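Local coordinates for RagB/SusD domain protein (Flavobacterium johnsoniae, PDB 5J5U) that probably binds chitin or its fragments at the cell surface, as a SusD-like partner in the bacterium's chitin utilization system, at residues D273-M278 with A367-L372; H334-E339 with W408-F413. All coordinates share one frame; numbering follows the deposited sequence.

Contact 1 of 2, residues D273-M278 with A367-L372; sequences DPRLKM and AGIKQL
R275 lies across I369 and L372 of the 367-372 segment, its side chain meeting each of theirs at about a right angle. CB starts the contact against the methyl CD1 of L372, and CG presses closer to that methyl, at 3.6 Å. CD then passes over the backbone of G368 and I369, near G368 O and I369 CA. A bend at chi3 (-74°) turns NE off the line of the chain, and the guanidinium receives CG1 of I369 over one face, 3.7 Å from R275 NE. D273 fixes the rotation of that flat group. R275 NE and NH2 grip its carboxylate side-on, NE giving to OD1, while R275 NH2 lies 2.8 Å from D273 OD2 in a nearly straight bond (174°) on the syn lone pair. OD1 also caps R275 N through its anti lone pair. NH1 reaches G368 O through a water; with glycine at 368, a side chain does not intrude on the guanidinium. An arginine suits the place because its methylenes cover leucine while its charge is met by aspartate. Beside it, the flexible thioether of M278 sets CE 3.6 Å from L372 CB, and P274 CD rests 3.9 Å from I369 CD1. The contact joins the turn into helix 276-279 to the end of helix 357-371, with Y388 and I385 of helix 382-391 packing on I369 and Q406 of helix 399-410 accepting from R275 NH2.

Contact 2 of 2, residues H334-E339 with W408-F413; sequences HVSYSE and WITYLF
A capping box opens helix 337-349, and the end of helix 399-410 packs against it. S336 is the N-cap: its OG accepts from E339 N at 2.9 Å, while E339 OE1 returns a weak bond from S336 N. Serine suits the cap because its short hydroxyl can turn back to the helix's first N-H groups. The methyl CG2 of T410 comes up to this cap, 3.6 Å from S336 OG, and T410 OG1 lies 2.8 Å from S338 OG in a hydrogen bond between hydroxyls. Threonine thus offers a methyl to one serine and a hydroxyl to the other. With CG anti to the backbone N (chi1 157°), E339 extends to Y411, whose OH donates to E339 OE2 at 2.8 Å. The carboxylate stands almost upright to the ring, planes 83° apart, and OE2 lies at the ring's edge while the hydroxyl approaches from above the carboxylate plane. OE2 also pairs with R191, so an alanine here would probably leave the charge of R191 and the tyrosine hydroxyl without their shared acceptor. R191 comes from helix 178-195, which covers V335 of strand 332-335; on another flank, A367 and Q371 of helix 357-371 touch S338.

Contact 1 and contact 2 have centres 11 Å apart and touch directly. Their segments alternate along the chain: 273-278, 334-339, 367-372, then 408-413. Helices 337-349 and 357-371 are consecutive, one serving contact 2 with its first turn and the other contact 1 with its last. Where they meet, S338 CB packs 3.4 Å from G368 N, and Q371 NE2 packs near T410 O at the end of helix 399-410. I409 CG2 also packs on R275 NH1. Contact 2 is the more central, about 7 Å from the centre of the chain to its own centre, against about 17 Å for contact 1. Together they join distant parts of the sequence within the largely helical SusD-like fold.

Contact 1 of 2, residues D273-M278 with A367-L372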
ATOM      1  N   ASP A 273      -3.638  -3.307 -21.431  1.00 28.85           N
ATOM      2  CA  ASP A 273      -3.210  -4.089 -20.275  1.00 26.94           C
ATOM      3  C   ASP A 273      -4.181  -5.262 -20.081  1.00 23.68           C
ATOM      4  O   ASP A 273      -5.391  -5.071 -20.105  1.00 29.92           O
ATOM      5  CB  ASP A 273      -3.146  -3.197 -19.027  1.00 24.21           C
ATOM      6  CG  ASP A 273      -2.297  -3.789 -17.915  1.00 22.26           C
ATOM      7  OD1 ASP A 273      -2.668  -4.846 -17.398  1.00 26.46           O
ATOM      8  OD2 ASP A 273      -1.263  -3.189 -17.546  1.00 24.81           O
ATOM      9  N   PRO A 274      -3.658  -6.488 -19.927  1.00 27.51           N
ATOM     10  CA  PRO A 274      -4.531  -7.658 -19.735  1.00 23.34           C
ATOM     11  C   PRO A 274      -5.288  -7.644 -18.398  1.00 23.74           C
ATOM     12  O   PRO A 274      -6.159  -8.481 -18.164  1.00 25.45           O
ATOM     13  CB  PRO A 274      -3.556  -8.844 -19.776  1.00 21.48           C
ATOM     14  CG  PRO A 274      -2.339  -8.329 -20.413  1.00 28.94           C
ATOM     15  CD  PRO A 274      -2.243  -6.875 -20.053  1.00 26.50           C
ATOM     16  N   ARG A 275      -4.952  -6.712 -17.516  1.00 26.84           N
ATOM     17  CA  ARG A 275      -5.569  -6.722 -16.200  1.00 24.97           C
ATOM     18  C   ARG A 275      -6.935  -6.076 -16.231  1.00 17.23           C
ATOM     19  O   ARG A 275      -7.658  -6.154 -15.252  1.00 20.38           O
ATOM     20  CB  ARG A 275      -4.681  -6.016 -15.179  1.00 25.43           C
ATOM     21  CG  ARG A 275      -3.498  -6.845 -14.726  1.00 23.17           C
ATOM     22  CD  ARG A 275      -2.557  -6.031 -13.874  1.00 20.01           C
ATOM     23  NE  ARG A 275      -1.804  -5.097 -14.695  1.00 16.93           N
ATOM     24  CZ  ARG A 275      -0.650  -4.556 -14.326  1.00 22.11           C
ATOM     25  NH1 ARG A 275      -0.139  -4.846 -13.135  1.00 19.04           N
ATOM     26  NH2 ARG A 275      -0.017  -3.721 -15.133  1.00 23.38           N
ATOM     27  N   LEU A 276      -7.283  -5.465 -17.360  1.00 17.52           N
ATOM     28  CA  LEU A 276      -8.532  -4.707 -17.508  1.00 27.07           C
ATOM     29  C   LEU A 276      -9.792  -5.466 -17.058  1.00 26.77           C
ATOM     30  O   LEU A 276     -10.539  -4.987 -16.183  1.00 19.07           O
ATOM     31  CB  LEU A 276      -8.700  -4.260 -18.965  1.00 24.10           C
ATOM     32  CG  LEU A 276      -9.973  -3.479 -19.290  1.00 25.59           C
ATOM     33  CD1 LEU A 276     -10.012  -2.203 -18.471  1.00 27.11           C
ATOM     34  CD2 LEU A 276     -10.047  -3.141 -20.778  1.00 21.73           C
ATOM     35  N   LYS A 277     -10.021  -6.641 -17.651  1.00 21.45           N
ATOM     36  CA  LYS A 277     -11.206  -7.458 -17.341  1.00 22.44           C
ATOM     37  C   LYS A 277     -10.994  -8.394 -16.153  1.00 19.49           C
ATOM     38  O   LYS A 277     -11.962  -8.927 -15.592  1.00 22.37           O
ATOM     39  CB  LYS A 277     -11.638  -8.279 -18.570  1.00 24.81           C
ATOM     40  CG  LYS A 277     -11.765  -7.477 -19.844  1.00 25.14           C
ATOM     41  CD  LYS A 277     -11.960  -8.401 -21.045  1.00 32.11           C
ATOM     42  CE  LYS A 277     -12.461  -7.646 -22.257  1.00 32.20           C
ATOM     43  NZ  LYS A 277     -12.658  -8.567 -23.407  1.00 47.07           N
ATOM     44  N   MET A 278      -9.736  -8.598 -15.767  1.00 14.78           N
ATOM     45  CA  MET A 278      -9.460  -9.312 -14.528  1.00 16.23           C
ATOM     46  C   MET A 278      -9.942  -8.463 -13.353  1.00 17.89           C
ATOM     47  O   MET A 278     -10.272  -8.993 -12.297  1.00 18.45           O
ATOM     48  CB  MET A 278      -7.964  -9.617 -14.388  1.00 20.56           C
ATOM     49  CG  MET A 278      -7.363 -10.395 -15.564  1.00 19.77           C
ATOM     50  SD  MET A 278      -5.593 -10.710 -15.396  1.00 30.59           S
ATOM     51  CE  MET A 278      -5.594 -11.764 -13.939  1.00 20.74           C
ATOM     52  N   ALA A 367       4.701  -9.969 -13.378  1.00 26.10           N
ATOM     53  CA  ALA A 367       4.385 -10.415 -12.025  1.00 25.51           C
ATOM     54  C   ALA A 367       3.095  -9.767 -11.480  1.00 22.99           C
ATOM     55  O   ALA A 367       2.325 -10.398 -10.745  1.00 23.10           O
ATOM     56  CB  ALA A 367       5.549 -10.132 -11.116  1.00 22.47           C
ATOM     57  N   GLY A 368       2.852  -8.520 -11.870  1.00 20.95           N
ATOM     58  CA  GLY A 368       1.664  -7.802 -11.432  1.00 25.28           C
ATOM     59  C   GLY A 368       0.409  -8.312 -12.122  1.00 25.06           C
ATOM     60  O   GLY A 368      -0.662  -8.398 -11.509  1.00 22.76           O
ATOM     61  N   ILE A 369       0.549  -8.646 -13.406  1.00 28.18           N
ATOM     62  CA  ILE A 369      -0.561  -9.220 -14.163  1.00 26.74           C
ATOM     63  C   ILE A 369      -0.937 -10.581 -13.597  1.00 26.20           C
ATOM     64  O   ILE A 369      -2.125 -10.892 -13.464  1.00 31.03           O
ATOM     65  CB  ILE A 369      -0.226  -9.351 -15.664  1.00 30.37           C
ATOM     66  CG1 ILE A 369      -0.012  -7.968 -16.274  1.00 24.34           C
ATOM     67  CG2 ILE A 369      -1.358 -10.049 -16.414  1.00 34.69           C
ATOM     68  CD1 ILE A 369       0.590  -8.010 -17.660  1.00 25.08           C
ATOM     69  N   LYS A 370       0.059 -11.370 -13.205  1.00 25.21           N
ATOM     70  CA  LYS A 370      -0.231 -12.708 -12.692  1.00 25.40           C
ATOM     71  C   LYS A 370      -0.630 -12.743 -11.231  1.00 28.18           C
ATOM     72  O   LYS A 370      -1.237 -13.723 -10.795  1.00 26.84           O
ATOM     73  CB  LYS A 370       0.963 -13.658 -12.905  1.00 26.96           C
ATOM     74  CG  LYS A 370       1.113 -14.129 -14.358  1.00 32.61           C
ATOM     75  CD  LYS A 370       2.335 -15.021 -14.607  1.00 31.05           C
ATOM     76  CE  LYS A 370       2.349 -15.494 -16.071  1.00 46.85           C
ATOM     77  NZ  LYS A 370       3.459 -16.432 -16.387  1.00 35.35           N
ATOM     78  N   GLN A 371      -0.290 -11.702 -10.464  1.00 25.28           N
ATOM     79  CA  GLN A 371      -0.569 -11.737  -9.025  1.00 24.20           C
ATOM     80  C   GLN A 371      -2.073 -11.689  -8.761  1.00 22.79           C
ATOM     81  O   GLN A 371      -2.538 -12.086  -7.699  1.00 21.87           O
ATOM     82  CB  GLN A 371       0.136 -10.579  -8.302  1.00 26.09           C
ATOM     83  CG  GLN A 371      -0.677  -9.293  -8.251  1.00 20.93           C
ATOM     84  CD  GLN A 371       0.125  -8.100  -7.768  1.00 26.10           C
ATOM     85  OE1 GLN A 371       1.350  -8.068  -7.891  1.00 22.53           O
ATOM     86  NE2 GLN A 371      -0.567  -7.104  -7.221  1.00 18.50           N
ATOM     87  N   LEU A 372      -2.831 -11.230  -9.749  1.00 21.52           N
ATOM     88  CA  LEU A 372      -4.281 -11.124  -9.613  1.00 24.40           C
ATOM     89  C   LEU A 372      -4.973 -12.492  -9.613  1.00 28.69           C
ATOM     90  O   LEU A 372      -6.133 -12.615  -9.213  1.00 28.06           O
ATOM     91  CB  LEU A 372      -4.857 -10.263 -10.741  1.00 22.75           C
ATOM     92  CG  LEU A 372      -4.402  -8.814 -10.895  1.00 23.17           C
ATOM     93  CD1 LEU A 372      -5.294  -8.131 -11.910  1.00 21.79           C
ATOM     94  CD2 LEU A 372      -4.463  -8.070  -9.573  1.00 26.54           C
TER
HETATM   95  O   HOH W   1      -1.228  -5.510 -10.668  1.00 23.86           O

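Contact 2 of 2, residues H334-E339 with W408-F413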
ATOM      1  N   HIS A 334       0.107  -7.944   0.932  1.00 18.74           N
ATOM      2  CA  HIS A 334       0.880  -6.910   1.636  1.00 22.70           C
ATOM      3  C   HIS A 334       2.131  -6.415   0.896  1.00 20.05           C
ATOM      4  O   HIS A 334       2.355  -5.208   0.771  1.00 15.43           O
ATOM      5  CB  HIS A 334       1.310  -7.422   3.012  1.00 20.90           C
ATOM      6  CG  HIS A 334       0.186  -7.542   3.987  1.00 23.21           C
ATOM      7  ND1 HIS A 334      -0.451  -6.445   4.524  1.00 27.94           N
ATOM      8  CD2 HIS A 334      -0.414  -8.629   4.526  1.00 18.58           C
ATOM      9  CE1 HIS A 334      -1.395  -6.850   5.353  1.00 22.39           C
ATOM     10  NE2 HIS A 334      -1.395  -8.172   5.370  1.00 25.04           N
ATOM     11  N   VAL A 335       2.972  -7.353   0.467  1.00 19.50           N
ATOM     12  CA  VAL A 335       4.206  -7.049  -0.249  1.00 19.96           C
ATOM     13  C   VAL A 335       4.347  -8.025  -1.409  1.00 24.51           C
ATOM     14  O   VAL A 335       4.034  -9.208  -1.266  1.00 19.81           O
ATOM     15  CB  VAL A 335       5.453  -7.132   0.659  1.00 20.98           C
ATOM     16  CG1 VAL A 335       6.619  -6.436  -0.007  1.00 16.76           C
ATOM     17  CG2 VAL A 335       5.174  -6.548   2.080  1.00 13.97           C
ATOM     18  N   SER A 336       4.838  -7.552  -2.548  1.00 20.05           N
ATOM     19  CA  SER A 336       4.734  -8.359  -3.750  1.00 19.60           C
ATOM     20  C   SER A 336       6.040  -8.487  -4.517  1.00 21.90           C
ATOM     21  O   SER A 336       6.962  -7.683  -4.343  1.00 19.72           O
ATOM     22  CB  SER A 336       3.665  -7.776  -4.672  1.00 15.24           C
ATOM     23  OG  SER A 336       4.114  -6.575  -5.266  1.00 16.89           O
ATOM     24  N   TYR A 337       6.103  -9.515  -5.362  1.00 25.28           N
ATOM     25  CA  TYR A 337       7.249  -9.730  -6.240  1.00 24.84           C
ATOM     26  C   TYR A 337       7.256  -8.673  -7.344  1.00 23.44           C
ATOM     27  O   TYR A 337       8.308  -8.125  -7.724  1.00 23.75           O
ATOM     28  CB  TYR A 337       7.205 -11.138  -6.846  1.00 25.45           C
ATOM     29  CG  TYR A 337       8.294 -11.387  -7.872  1.00 27.46           C
ATOM     30  CD1 TYR A 337       9.630 -11.366  -7.504  1.00 23.77           C
ATOM     31  CD2 TYR A 337       7.987 -11.649  -9.198  1.00 30.86           C
ATOM     32  CE1 TYR A 337      10.630 -11.588  -8.419  1.00 23.86           C
ATOM     33  CE2 TYR A 337       8.991 -11.879 -10.132  1.00 30.60           C
ATOM     34  CZ  TYR A 337      10.311 -11.845  -9.728  1.00 31.43           C
ATOM     35  OH  TYR A 337      11.325 -12.063 -10.629  1.00 34.18           O
ATOM     36  N   SER A 338       6.059  -8.363  -7.829  1.00 24.55           N
ATOM     37  CA  SER A 338       5.888  -7.302  -8.809  1.00 26.87           C
ATOM     38  C   SER A 338       6.498  -6.008  -8.279  1.00 22.14           C
ATOM     39  O   SER A 338       7.293  -5.356  -8.962  1.00 22.90           O
ATOM     40  CB  SER A 338       4.406  -7.108  -9.143  1.00 23.62           C
ATOM     41  OG  SER A 338       4.216  -5.956  -9.952  1.00 19.41           O
ATOM     42  N   GLU A 339       6.135  -5.649  -7.050  1.00 24.87           N
ATOM     43  CA  GLU A 339       6.695  -4.456  -6.409  1.00 25.96           C
ATOM     44  C   GLU A 339       8.229  -4.480  -6.366  1.00 21.98           C
ATOM     45  O   GLU A 339       8.862  -3.513  -6.757  1.00 18.94           O
ATOM     46  CB  GLU A 339       6.132  -4.296  -4.987  1.00 21.96           C
ATOM     47  CG  GLU A 339       7.017  -3.478  -4.072  1.00 22.27           C
ATOM     48  CD  GLU A 339       6.438  -3.323  -2.682  1.00 23.64           C
ATOM     49  OE1 GLU A 339       5.582  -4.160  -2.312  1.00 20.01           O
ATOM     50  OE2 GLU A 339       6.855  -2.378  -1.961  1.00 22.47           O
ATOM     51  N   TRP A 408       1.703   1.937  -9.134  1.00 16.92           N
ATOM     52  CA  TRP A 408       0.383   2.435  -8.795  1.00 15.13           C
ATOM     53  C   TRP A 408      -0.672   1.383  -9.148  1.00 19.44           C
ATOM     54  O   TRP A 408      -1.679   1.229  -8.438  1.00 15.92           O
ATOM     55  CB  TRP A 408       0.142   3.772  -9.520  1.00 13.87           C
ATOM     56  CG  TRP A 408      -1.226   4.320  -9.391  1.00 17.29           C
ATOM     57  CD1 TRP A 408      -1.796   4.841  -8.266  1.00 16.31           C
ATOM     58  CD2 TRP A 408      -2.205   4.438 -10.429  1.00 17.52           C
ATOM     59  NE1 TRP A 408      -3.077   5.258  -8.533  1.00 14.37           N
ATOM     60  CE2 TRP A 408      -3.351   5.027  -9.857  1.00 17.70           C
ATOM     61  CE3 TRP A 408      -2.223   4.110 -11.791  1.00 15.35           C
ATOM     62  CZ2 TRP A 408      -4.503   5.289 -10.596  1.00 16.22           C
ATOM     63  CZ3 TRP A 408      -3.364   4.370 -12.522  1.00 16.84           C
ATOM     64  CH2 TRP A 408      -4.485   4.964 -11.930  1.00 15.25           C
ATOM     65  N   ILE A 409      -0.417   0.627 -10.218  1.00 19.08           N
ATOM     66  CA  ILE A 409      -1.329  -0.460 -10.575  1.00 15.60           C
ATOM     67  C   ILE A 409      -1.103  -1.660  -9.659  1.00 17.39           C
ATOM     68  O   ILE A 409      -2.046  -2.274  -9.167  1.00 21.94           O
ATOM     69  CB  ILE A 409      -1.177  -0.865 -12.057  1.00 17.75           C
ATOM     70  CG1 ILE A 409      -1.630   0.303 -12.945  1.00 16.62           C
ATOM     71  CG2 ILE A 409      -2.020  -2.096 -12.364  1.00 20.19           C
ATOM     72  CD1 ILE A 409      -1.504   0.061 -14.428  1.00 20.58           C
ATOM     73  N   THR A 410       0.155  -1.954  -9.391  1.00 16.27           N
ATOM     74  CA  THR A 410       0.541  -3.063  -8.534  1.00 15.02           C
ATOM     75  C   THR A 410       0.033  -2.883  -7.098  1.00 17.64           C
ATOM     76  O   THR A 410      -0.355  -3.868  -6.449  1.00 19.94           O
ATOM     77  CB  THR A 410       2.082  -3.228  -8.565  1.00 16.67           C
ATOM     78  OG1 THR A 410       2.450  -3.820  -9.820  1.00 24.89           O
ATOM     79  CG2 THR A 410       2.586  -4.113  -7.450  1.00 19.10           C
ATOM     80  N   TYR A 411      -0.015  -1.631  -6.629  1.00 11.89           N
ATOM     81  CA  TYR A 411      -0.474  -1.317  -5.279  1.00 11.91           C
ATOM     82  C   TYR A 411      -1.970  -1.176  -5.156  1.00 13.92           C
ATOM     83  O   TYR A 411      -2.458  -0.683  -4.137  1.00 13.03           O
ATOM     84  CB  TYR A 411       0.156  -0.023  -4.782  1.00 13.65           C
ATOM     85  CG  TYR A 411       1.614  -0.125  -4.412  1.00 13.96           C
ATOM     86  CD1 TYR A 411       2.103  -1.200  -3.672  1.00 16.88           C
ATOM     87  CD2 TYR A 411       2.504   0.838  -4.827  1.00 13.30           C
ATOM     88  CE1 TYR A 411       3.453  -1.295  -3.344  1.00 16.67           C
ATOM     89  CE2 TYR A 411       3.840   0.769  -4.496  1.00 17.98           C
ATOM     90  CZ  TYR A 411       4.316  -0.294  -3.764  1.00 20.56           C
ATOM     91  OH  TYR A 411       5.662  -0.336  -3.455  1.00 19.09           O
ATOM     92  N   LEU A 412      -2.708  -1.583  -6.184  1.00 17.83           N
ATOM     93  CA  LEU A 412      -4.166  -1.573  -6.097  1.00 15.10           C
ATOM     94  C   LEU A 412      -4.609  -2.487  -4.956  1.00 15.59           C
ATOM     95  O   LEU A 412      -3.986  -3.525  -4.740  1.00 16.17           O
ATOM     96  CB  LEU A 412      -4.786  -2.002  -7.426  1.00 16.50           C
ATOM     97  CG  LEU A 412      -6.281  -1.747  -7.576  1.00 12.91           C
ATOM     98  CD1 LEU A 412      -6.538  -0.265  -7.466  1.00 10.61           C
ATOM     99  CD2 LEU A 412      -6.808  -2.319  -8.932  1.00 13.38           C
ATOM    100  N   PHE A 413      -5.635  -2.071  -4.209  1.00 13.24           N
ATOM    101  CA  PHE A 413      -6.081  -2.737  -2.977  1.00 15.44           C
ATOM    102  C   PHE A 413      -5.093  -2.590  -1.806  1.00 18.40           C
ATOM    103  O   PHE A 413      -5.403  -2.994  -0.684  1.00 17.49           O
ATOM    104  CB  PHE A 413      -6.369  -4.227  -3.224  1.00 15.45           C
ATOM    105  CG  PHE A 413      -7.237  -4.473  -4.423  1.00 17.28           C
ATOM    106  CD1 PHE A 413      -8.401  -3.749  -4.607  1.00 16.29           C
ATOM    107  CD2 PHE A 413      -6.858  -5.388  -5.401  1.00 20.38           C
ATOM    108  CE1 PHE A 413      -9.191  -3.952  -5.725  1.00 15.77           C
ATOM    109  CE2 PHE A 413      -7.643  -5.599  -6.514  1.00 18.38           C
ATOM    110  CZ  PHE A 413      -8.813  -4.890  -6.676  1.00 16.84           C
TER